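Local coordinates for protein beta-galactoside alpha-2,6-sialyltransferase (Photobacterium sp., PDB 2Z4T) that probably transfers sialic acid from a CMP-activated donor to the galactose of acceptors such as lactose, forming an alpha-2,6 linkage, at residues Glu139-Gly152 and Glu163-Pro177. Numbering follows the deposited sequence.
Sequences EEENPTAQRYIAWG and ELNITSFALINNHTP. With GLC (alpha-D-glucopyranose), chain B.
Arg147, Tyr148 and Ile149 pair in parallel with Ile166, Thr167 and Ser168, joining strands 146-151 and 166-168 of a beta-alpha-beta unit in the N-terminal Rossmann-like half of the GT-B fold; helix 158-164 makes the crossover, and strand 103-122 flanks 146-151 on its other edge. The backbone ladder runs from Arg147 N to Asn165 O (2.9 Å) through Thr167 N to Arg147 O, Ile149 N to Thr167 O and finally Phe169 N to Ile149 O.

The guanidinium of Arg147 ties the strand to the crossover helix. Its chain is extended from CG to NE, and NH1 gives a bond of 2.8 Å to Leu164 O, which lies at the guanidinium edge while NH1 sits above the carbonyl plane. NE forms a salt bridge with Glu118, so the buried charge is probably balanced. Asn165 closes the helix in a Schellman motif.

Apolar contacts fall on both sheet faces. Beside Arg147, Ile149 CD1 meets Ile166 CG2 at 3.6 Å, under helix 126-141. On the Tyr148 face, Phe169 turns its edge to the tyrosine ring in a T-shaped pair, planes at 61°, with CE2 over that face; helix 178-190 covers both rings. Further along, Leu171 straddles the strand end, CD2 on Ala150 CB and CD1 against Gly152 N, next to the magnesium site that includes Gly152.

Beyond this, a type I' turn from Ile172 to His175 carries Asn174 into the glycan pocket, where ND2 makes a weak hydrogen bond of 3.5 Å to O1 of the bound glucose.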
ATOM      1  N   GLU A 139      -3.328  -0.438 -12.613  1.00 47.62           N
ATOM      2  CA  GLU A 139      -2.656  -0.703 -13.875  1.00 49.01           C
ATOM      3  C   GLU A 139      -3.691  -1.200 -14.877  1.00 49.85           C
ATOM      4  O   GLU A 139      -3.579  -0.918 -16.065  1.00 50.27           O
ATOM      5  CB  GLU A 139      -1.504  -1.691 -13.711  1.00 48.97           C
ATOM      6  CG  GLU A 139      -0.670  -1.915 -14.971  1.00 50.04           C
ATOM      7  CD  GLU A 139      -1.294  -2.887 -15.986  1.00 52.91           C
ATOM      8  OE1 GLU A 139      -2.245  -3.650 -15.651  1.00 51.49           O
ATOM      9  OE2 GLU A 139      -0.814  -2.884 -17.144  1.00 55.99           O
ATOM     10  N   GLU A 140      -4.707  -1.911 -14.393  1.00 50.75           N
ATOM     11  CA  GLU A 140      -5.827  -2.288 -15.241  1.00 52.28           C
ATOM     12  C   GLU A 140      -6.817  -1.151 -15.560  1.00 52.21           C
ATOM     13  O   GLU A 140      -7.177  -0.961 -16.717  1.00 52.47           O
ATOM     14  CB  GLU A 140      -6.598  -3.446 -14.641  1.00 52.78           C
ATOM     15  CG  GLU A 140      -7.920  -3.634 -15.337  1.00 56.92           C
ATOM     16  CD  GLU A 140      -8.698  -4.788 -14.798  1.00 64.04           C
ATOM     17  OE1 GLU A 140      -8.091  -5.664 -14.134  1.00 66.18           O
ATOM     18  OE2 GLU A 140      -9.927  -4.823 -15.047  1.00 68.47           O
ATOM     19  N   GLU A 141      -7.277  -0.438 -14.536  1.00 52.14           N
ATOM     20  CA  GLU A 141      -8.296   0.604 -14.692  1.00 52.17           C
ATOM     21  C   GLU A 141      -7.761   1.849 -15.374  1.00 51.55           C
ATOM     22  O   GLU A 141      -8.493   2.495 -16.113  1.00 51.39           O
ATOM     23  CB  GLU A 141      -8.891   1.005 -13.343  1.00 52.51           C
ATOM     24  CG  GLU A 141      -9.709  -0.085 -12.689  1.00 55.39           C
ATOM     25  CD  GLU A 141     -10.383   0.371 -11.410  1.00 59.34           C
ATOM     26  OE1 GLU A 141      -9.954   1.412 -10.835  1.00 58.73           O
ATOM     27  OE2 GLU A 141     -11.346  -0.329 -10.984  1.00 60.90           O
ATOM     28  N   ASN A 142      -6.492   2.181 -15.116  1.00 50.67           N
ATOM     29  CA  ASN A 142      -5.871   3.404 -15.639  1.00 49.33           C
ATOM     30  C   ASN A 142      -4.516   3.131 -16.254  1.00 48.41           C
ATOM     31  O   ASN A 142      -3.490   3.535 -15.706  1.00 48.37           O
ATOM     32  CB  ASN A 142      -5.735   4.451 -14.527  1.00 49.53           C
ATOM     33  CG  ASN A 142      -7.033   4.682 -13.787  1.00 50.03           C
ATOM     34  OD1 ASN A 142      -7.201   4.241 -12.652  1.00 51.47           O
ATOM     35  ND2 ASN A 142      -7.969   5.358 -14.435  1.00 52.00           N
ATOM     36  N   PRO A 143      -4.502   2.442 -17.404  1.00 47.64           N
ATOM     37  CA  PRO A 143      -3.251   2.072 -18.086  1.00 46.79           C
ATOM     38  C   PRO A 143      -2.278   3.225 -18.360  1.00 46.14           C
ATOM     39  O   PRO A 143      -1.069   2.997 -18.412  1.00 46.39           O
ATOM     40  CB  PRO A 143      -3.728   1.470 -19.417  1.00 46.62           C
ATOM     41  CG  PRO A 143      -5.216   1.884 -19.537  1.00 47.50           C
ATOM     42  CD  PRO A 143      -5.695   1.961 -18.128  1.00 47.41           C
ATOM     43  N   THR A 144      -2.774   4.445 -18.532  1.00 45.36           N
ATOM     44  CA  THR A 144      -1.888   5.540 -18.931  1.00 44.32           C
ATOM     45  C   THR A 144      -1.383   6.356 -17.748  1.00 44.02           C
ATOM     46  O   THR A 144      -0.600   7.294 -17.935  1.00 43.83           O
ATOM     47  CB  THR A 144      -2.545   6.517 -19.925  1.00 44.37           C
ATOM     48  OG1 THR A 144      -3.636   7.180 -19.287  1.00 43.44           O
ATOM     49  CG2 THR A 144      -3.025   5.817 -21.199  1.00 43.62           C
ATOM     50  N   ALA A 145      -1.830   6.023 -16.537  1.00 43.17           N
ATOM     51  CA  ALA A 145      -1.276   6.667 -15.338  1.00 42.69           C
ATOM     52  C   ALA A 145       0.195   6.321 -15.162  1.00 42.38           C
ATOM     53  O   ALA A 145       0.605   5.183 -15.428  1.00 42.03           O
ATOM     54  CB  ALA A 145      -2.070   6.279 -14.084  1.00 42.71           C
ATOM     55  N   GLN A 146       0.982   7.318 -14.753  1.00 42.39           N
ATOM     56  CA  GLN A 146       2.375   7.135 -14.331  1.00 42.40           C
ATOM     57  C   GLN A 146       2.382   6.970 -12.822  1.00 42.01           C
ATOM     58  O   GLN A 146       1.580   7.602 -12.114  1.00 42.32           O
ATOM     59  CB  GLN A 146       3.233   8.361 -14.678  1.00 42.69           C
ATOM     60  CG  GLN A 146       3.715   8.455 -16.137  1.00 46.31           C
ATOM     61  CD  GLN A 146       4.534   7.239 -16.612  1.00 51.97           C
ATOM     62  OE1 GLN A 146       4.435   6.834 -17.767  1.00 53.80           O
ATOM     63  NE2 GLN A 146       5.339   6.658 -15.720  1.00 54.53           N
ATOM     64  N   ARG A 147       3.308   6.163 -12.315  1.00 41.25           N
ATOM     65  CA  ARG A 147       3.306   5.842 -10.892  1.00 40.32           C
ATOM     66  C   ARG A 147       4.666   6.045 -10.257  1.00 40.39           C
ATOM     67  O   ARG A 147       5.679   5.535 -10.735  1.00 40.56           O
ATOM     68  CB  ARG A 147       2.782   4.429 -10.663  1.00 39.23           C
ATOM     69  CG  ARG A 147       1.407   4.244 -11.227  1.00 38.19           C
ATOM     70  CD  ARG A 147       0.783   2.900 -10.851  1.00 39.18           C
ATOM     71  NE  ARG A 147      -0.537   2.854 -11.458  1.00 39.36           N
ATOM     72  CZ  ARG A 147      -0.767   2.458 -12.709  1.00 39.11           C
ATOM     73  NH1 ARG A 147       0.231   2.004 -13.456  1.00 36.12           N
ATOM     74  NH2 ARG A 147      -2.005   2.502 -13.198  1.00 40.25           N
ATOM     75  N   TYR A 148       4.666   6.811  -9.175  1.00 40.06           N
ATOM     76  CA  TYR A 148       5.869   7.127  -8.438  1.00 39.48           C
ATOM     77  C   TYR A 148       5.718   6.556  -7.039  1.00 39.01           C
ATOM     78  O   TYR A 148       4.714   6.812  -6.357  1.00 39.22           O
ATOM     79  CB  TYR A 148       6.048   8.639  -8.317  1.00 39.79           C
ATOM     80  CG  TYR A 148       6.303   9.401  -9.597  1.00 40.22           C
ATOM     81  CD1 TYR A 148       6.591   8.749 -10.787  1.00 40.66           C
ATOM     82  CD2 TYR A 148       6.300  10.802  -9.595  1.00 41.33           C
ATOM     83  CE1 TYR A 148       6.827   9.464 -11.959  1.00 41.09           C
ATOM     84  CE2 TYR A 148       6.546  11.521 -10.740  1.00 41.13           C
ATOM     85  CZ  TYR A 148       6.815  10.848 -11.923  1.00 41.01           C
ATOM     86  OH  TYR A 148       7.050  11.558 -13.067  1.00 41.38           O
ATOM     87  N   ILE A 149       6.721   5.797  -6.614  1.00 37.84           N
ATOM     88  CA  ILE A 149       6.759   5.244  -5.279  1.00 36.19           C
ATOM     89  C   ILE A 149       7.990   5.722  -4.530  1.00 36.15           C
ATOM     90  O   ILE A 149       9.040   6.013  -5.133  1.00 35.67           O
ATOM     91  CB  ILE A 149       6.746   3.696  -5.303  1.00 36.27           C
ATOM     92  CG1 ILE A 149       8.027   3.127  -5.928  1.00 35.45           C
ATOM     93  CG2 ILE A 149       5.481   3.185  -5.977  1.00 35.69           C
ATOM     94  CD1 ILE A 149       8.116   1.584  -5.934  1.00 35.57           C
ATOM     95  N   ALA A 150       7.853   5.832  -3.214  1.00 35.68           N
ATOM     96  CA  ALA A 150       9.014   5.964  -2.354  1.00 35.88           C
ATOM     97  C   ALA A 150       8.712   5.044  -1.200  1.00 36.41           C
ATOM     98  O   ALA A 150       7.966   5.408  -0.280  1.00 36.40           O
ATOM     99  CB  ALA A 150       9.211   7.396  -1.895  1.00 34.96           C
ATOM    100  N   TRP A 151       9.252   3.829  -1.294  1.00 37.14           N
ATOM    101  CA  TRP A 151       8.935   2.724  -0.372  1.00 37.60           C
ATOM    102  C   TRP A 151      10.172   2.275   0.369  1.00 38.02           C
ATOM    103  O   TRP A 151      11.281   2.291  -0.171  1.00 38.04           O
ATOM    104  CB  TRP A 151       8.389   1.507  -1.127  1.00 37.41           C
ATOM    105  CG  TRP A 151       6.924   1.561  -1.539  1.00 38.25           C
ATOM    106  CD1 TRP A 151       5.968   2.432  -1.092  1.00 38.96           C
ATOM    107  CD2 TRP A 151       6.257   0.679  -2.463  1.00 37.84           C
ATOM    108  NE1 TRP A 151       4.754   2.160  -1.691  1.00 39.14           N
ATOM    109  CE2 TRP A 151       4.904   1.089  -2.532  1.00 38.15           C
ATOM    110  CE3 TRP A 151       6.675  -0.414  -3.241  1.00 36.31           C
ATOM    111  CZ2 TRP A 151       3.962   0.441  -3.342  1.00 38.86           C
ATOM    112  CZ3 TRP A 151       5.741  -1.056  -4.056  1.00 37.52           C
ATOM    113  CH2 TRP A 151       4.399  -0.637  -4.090  1.00 37.69           C
ATOM    114  N   GLY A 152       9.988   1.836   1.599  1.00 38.75           N
ATOM    115  CA  GLY A 152      11.105   1.285   2.352  1.00 39.57           C
ATOM    116  C   GLY A 152      11.238  -0.223   2.289  1.00 39.75           C
ATOM    117  O   GLY A 152      12.341  -0.737   2.265  1.00 39.43           O
ATOM    118  N   GLU A 163       6.322  -3.131 -15.797  1.00 48.98           N
ATOM    119  CA  GLU A 163       4.994  -3.673 -15.958  1.00 48.44           C
ATOM    120  C   GLU A 163       3.908  -2.801 -15.322  1.00 47.35           C
ATOM    121  O   GLU A 163       2.756  -2.825 -15.747  1.00 46.75           O
ATOM    122  CB  GLU A 163       4.969  -5.048 -15.327  1.00 49.08           C
ATOM    123  CG  GLU A 163       4.093  -6.018 -16.002  1.00 51.40           C
ATOM    124  CD  GLU A 163       4.364  -7.413 -15.521  1.00 55.53           C
ATOM    125  OE1 GLU A 163       5.546  -7.760 -15.255  1.00 57.04           O
ATOM    126  OE2 GLU A 163       3.379  -8.162 -15.420  1.00 57.63           O
ATOM    127  N   LEU A 164       4.270  -2.038 -14.294  1.00 46.35           N
ATOM    128  CA  LEU A 164       3.280  -1.237 -13.572  1.00 44.88           C
ATOM    129  C   LEU A 164       3.495   0.253 -13.737  1.00 44.36           C
ATOM    130  O   LEU A 164       2.863   1.054 -13.039  1.00 43.57           O
ATOM    131  CB  LEU A 164       3.251  -1.611 -12.090  1.00 44.37           C
ATOM    132  CG  LEU A 164       2.822  -3.040 -11.793  1.00 43.49           C
ATOM    133  CD1 LEU A 164       3.182  -3.394 -10.385  1.00 42.98           C
ATOM    134  CD2 LEU A 164       1.330  -3.204 -12.028  1.00 42.83           C
ATOM    135  N   ASN A 165       4.380   0.627 -14.661  1.00 44.18           N
ATOM    136  CA  ASN A 165       4.607   2.034 -14.952  1.00 44.04           C
ATOM    137  C   ASN A 165       5.130   2.815 -13.738  1.00 43.66           C
ATOM    138  O   ASN A 165       4.781   4.000 -13.539  1.00 43.66           O
ATOM    139  CB  ASN A 165       3.286   2.651 -15.387  1.00 44.44           C
ATOM    140  CG  ASN A 165       3.182   2.840 -16.871  1.00 46.14           C
ATOM    141  OD1 ASN A 165       2.336   3.595 -17.308  1.00 48.87           O
ATOM    142  ND2 ASN A 165       4.042   2.183 -17.655  1.00 47.71           N
ATOM    143  N   ILE A 166       5.941   2.137 -12.922  1.00 42.69           N
ATOM    144  CA  ILE A 166       6.497   2.697 -11.693  1.00 41.66           C
ATOM    145  C   ILE A 166       7.870   3.312 -11.955  1.00 41.28           C
ATOM    146  O   ILE A 166       8.688   2.719 -12.653  1.00 41.31           O
ATOM    147  CB  ILE A 166       6.665   1.598 -10.604  1.00 41.59           C
ATOM    148  CG1 ILE A 166       5.309   1.192 -10.021  1.00 40.89           C
ATOM    149  CG2 ILE A 166       7.598   2.069  -9.490  1.00 40.33           C
ATOM    150  CD1 ILE A 166       5.313  -0.166  -9.342  1.00 41.00           C
ATOM    151  N   THR A 167       8.102   4.501 -11.404  1.00 40.66           N
ATOM    152  CA  THR A 167       9.446   5.004 -11.153  1.00 40.01           C
ATOM    153  C   THR A 167       9.601   5.051  -9.637  1.00 40.21           C
ATOM    154  O   THR A 167       8.676   5.461  -8.935  1.00 40.52           O
ATOM    155  CB  THR A 167       9.643   6.425 -11.701  1.00 40.14           C
ATOM    156  OG1 THR A 167       9.139   6.502 -13.037  1.00 39.82           O
ATOM    157  CG2 THR A 167      11.109   6.808 -11.677  1.00 37.34           C
ATOM    158  N   SER A 168      10.771   4.653  -9.145  1.00 40.04           N
ATOM    159  CA  SER A 168      11.031   4.518  -7.719  1.00 40.18           C
ATOM    160  C   SER A 168      11.967   5.610  -7.203  1.00 40.27           C
ATOM    161  O   SER A 168      12.862   6.051  -7.921  1.00 40.32           O
ATOM    162  CB  SER A 168      11.682   3.157  -7.463  1.00 40.11           C
ATOM    163  OG  SER A 168      11.870   2.951  -6.075  1.00 40.91           O
ATOM    164  N   PHE A 169      11.792   6.014  -5.950  1.00 40.29           N
ATOM    165  CA  PHE A 169      12.634   7.069  -5.343  1.00 40.48           C
ATOM    166  C   PHE A 169      13.046   6.674  -3.930  1.00 40.54           C
ATOM    167  O   PHE A 169      12.261   6.102  -3.191  1.00 40.41           O
ATOM    168  CB  PHE A 169      11.886   8.408  -5.298  1.00 40.51           C
ATOM    169  CG  PHE A 169      11.541   8.955  -6.652  1.00 40.21           C
ATOM    170  CD1 PHE A 169      12.314   9.975  -7.214  1.00 40.03           C
ATOM    171  CD2 PHE A 169      10.449   8.445  -7.371  1.00 40.46           C
ATOM    172  CE1 PHE A 169      12.011  10.495  -8.474  1.00 40.06           C
ATOM    173  CE2 PHE A 169      10.129   8.939  -8.631  1.00 41.33           C
ATOM    174  CZ  PHE A 169      10.913   9.983  -9.190  1.00 41.35           C
ATOM    175  N   ALA A 170      14.284   6.971  -3.559  1.00 40.56           N
ATOM    176  CA  ALA A 170      14.780   6.575  -2.248  1.00 40.53           C
ATOM    177  C   ALA A 170      14.301   7.538  -1.149  1.00 40.60           C
ATOM    178  O   ALA A 170      14.560   8.735  -1.215  1.00 41.07           O
ATOM    179  CB  ALA A 170      16.315   6.484  -2.274  1.00 39.65           C
ATOM    180  N   LEU A 171      13.617   7.014  -0.143  1.00 40.72           N
ATOM    181  CA  LEU A 171      13.223   7.797   1.028  1.00 41.08           C
ATOM    182  C   LEU A 171      14.423   8.441   1.740  1.00 41.88           C
ATOM    183  O   LEU A 171      15.448   7.800   1.940  1.00 42.64           O
ATOM    184  CB  LEU A 171      12.476   6.894   2.015  1.00 40.24           C
ATOM    185  CG  LEU A 171      11.130   6.384   1.534  1.00 38.99           C
ATOM    186  CD1 LEU A 171      10.752   5.187   2.338  1.00 36.84           C
ATOM    187  CD2 LEU A 171      10.066   7.484   1.634  1.00 36.63           C
ATOM    188  N   ILE A 172      14.297   9.709   2.114  1.00 42.58           N
ATOM    189  CA  ILE A 172      15.276  10.349   2.982  1.00 43.16           C
ATOM    190  C   ILE A 172      14.591  10.571   4.325  1.00 43.38           C
ATOM    191  O   ILE A 172      13.494  11.154   4.379  1.00 42.77           O
ATOM    192  CB  ILE A 172      15.759  11.710   2.432  1.00 43.42           C
ATOM    193  CG1 ILE A 172      16.173  11.615   0.950  1.00 44.86           C
ATOM    194  CG2 ILE A 172      16.867  12.291   3.323  1.00 43.14           C
ATOM    195  CD1 ILE A 172      17.531  10.960   0.668  1.00 47.12           C
ATOM    196  N   ASN A 173      15.230  10.104   5.403  1.00 43.75           N
ATOM    197  CA  ASN A 173      14.647  10.188   6.744  1.00 44.31           C
ATOM    198  C   ASN A 173      13.212   9.641   6.758  1.00 44.10           C
ATOM    199  O   ASN A 173      12.324  10.205   7.422  1.00 44.04           O
ATOM    200  CB  ASN A 173      14.666  11.639   7.264  1.00 44.78           C
ATOM    201  CG  ASN A 173      16.061  12.253   7.250  1.00 48.13           C
ATOM    202  OD1 ASN A 173      17.028  11.625   7.703  1.00 51.92           O
ATOM    203  ND2 ASN A 173      16.177  13.484   6.725  1.00 48.04           N
ATOM    204  N   ASN A 174      12.990   8.573   5.985  1.00 43.68           N
ATOM    205  CA  ASN A 174      11.699   7.879   5.916  1.00 43.41           C
ATOM    206  C   ASN A 174      10.580   8.608   5.215  1.00 42.95           C
ATOM    207  O   ASN A 174       9.426   8.154   5.255  1.00 42.51           O
ATOM    208  CB  ASN A 174      11.236   7.514   7.319  1.00 43.63           C
ATOM    209  CG  ASN A 174      12.177   6.553   7.985  1.00 46.03           C
ATOM    210  OD1 ASN A 174      12.781   5.701   7.322  1.00 48.50           O
ATOM    211  ND2 ASN A 174      12.310   6.670   9.295  1.00 47.95           N
ATOM    212  N   HIS A 175      10.912   9.737   4.592  1.00 42.51           N
ATOM    213  CA  HIS A 175       9.910  10.574   3.969  1.00 42.64           C
ATOM    214  C   HIS A 175      10.214  10.900   2.495  1.00 42.26           C
ATOM    215  O   HIS A 175      11.341  10.725   2.002  1.00 41.71           O
ATOM    216  CB  HIS A 175       9.695  11.849   4.806  1.00 43.25           C
ATOM    217  CG  HIS A 175       9.309  11.578   6.233  1.00 46.14           C
ATOM    218  ND1 HIS A 175       9.967  12.141   7.306  1.00 48.74           N
ATOM    219  CD2 HIS A 175       8.349  10.781   6.764  1.00 47.52           C
ATOM    220  CE1 HIS A 175       9.432  11.708   8.434  1.00 47.77           C
ATOM    221  NE2 HIS A 175       8.443  10.884   8.133  1.00 47.92           N
ATOM    222  N   THR A 176       9.168  11.342   1.805  1.00 41.86           N
ATOM    223  CA  THR A 176       9.247  11.945   0.480  1.00 41.74           C
ATOM    224  C   THR A 176      10.582  12.656   0.274  1.00 42.17           C
ATOM    225  O   THR A 176      10.910  13.590   1.004  1.00 42.49           O
ATOM    226  CB  THR A 176       8.081  12.958   0.299  1.00 41.85           C
ATOM    227  OG1 THR A 176       6.839  12.281   0.548  1.00 40.39           O
ATOM    228  CG2 THR A 176       8.070  13.582  -1.093  1.00 40.32           C
ATOM    229  N   PRO A 177      11.373  12.184  -0.698  1.00 42.20           N
ATOM    230  CA  PRO A 177      12.631  12.828  -1.006  1.00 42.01           C
ATOM    231  C   PRO A 177      12.478  14.006  -1.953  1.00 42.28           C
ATOM    232  O   PRO A 177      11.533  14.052  -2.741  1.00 42.27           O
ATOM    233  CB  PRO A 177      13.428  11.711  -1.674  1.00 42.20           C
ATOM    234  CG  PRO A 177      12.383  10.830  -2.326  1.00 42.09           C
ATOM    235  CD  PRO A 177      11.127  10.978  -1.517  1.00 42.05           C
TER
HETATM  236  C1  GLC B   1      14.513   2.948  10.694  1.00 49.13           C
HETATM  237  C2  GLC B   1      13.312   2.083  10.300  1.00 47.89           C
HETATM  238  C3  GLC B   1      12.038   2.905  10.489  1.00 46.55           C
HETATM  239  C4  GLC B   1      11.937   3.528  11.894  1.00 46.82           C
HETATM  240  C5  GLC B   1      13.267   4.254  12.237  1.00 48.22           C
HETATM  241  C6  GLC B   1      13.457   4.914  13.618  1.00 50.08           C
HETATM  242  O1  GLC B   1      14.574   4.136   9.911  1.00 51.14           O
HETATM  243  O2  GLC B   1      13.367   1.660   8.957  1.00 48.32           O
HETATM  244  O3  GLC B   1      10.926   2.112  10.162  1.00 46.36           O
HETATM  245  O4  GLC B   1      10.841   4.421  11.879  1.00 43.34           O
HETATM  246  O5  GLC B   1      14.346   3.344  12.047  1.00 49.33           O
HETATM  247  O6  GLC B   1      12.398   4.741  14.537  1.00 51.69           O
HETATM  248  O   HOH W   1       6.675   6.404 -13.504  1.00 32.58           O
HETATM  249  O   HOH W   2      13.219   4.034  -0.544  1.00 33.80           O
HETATM  250  O   HOH W   3      11.253   3.388  -3.440  1.00 39.06           O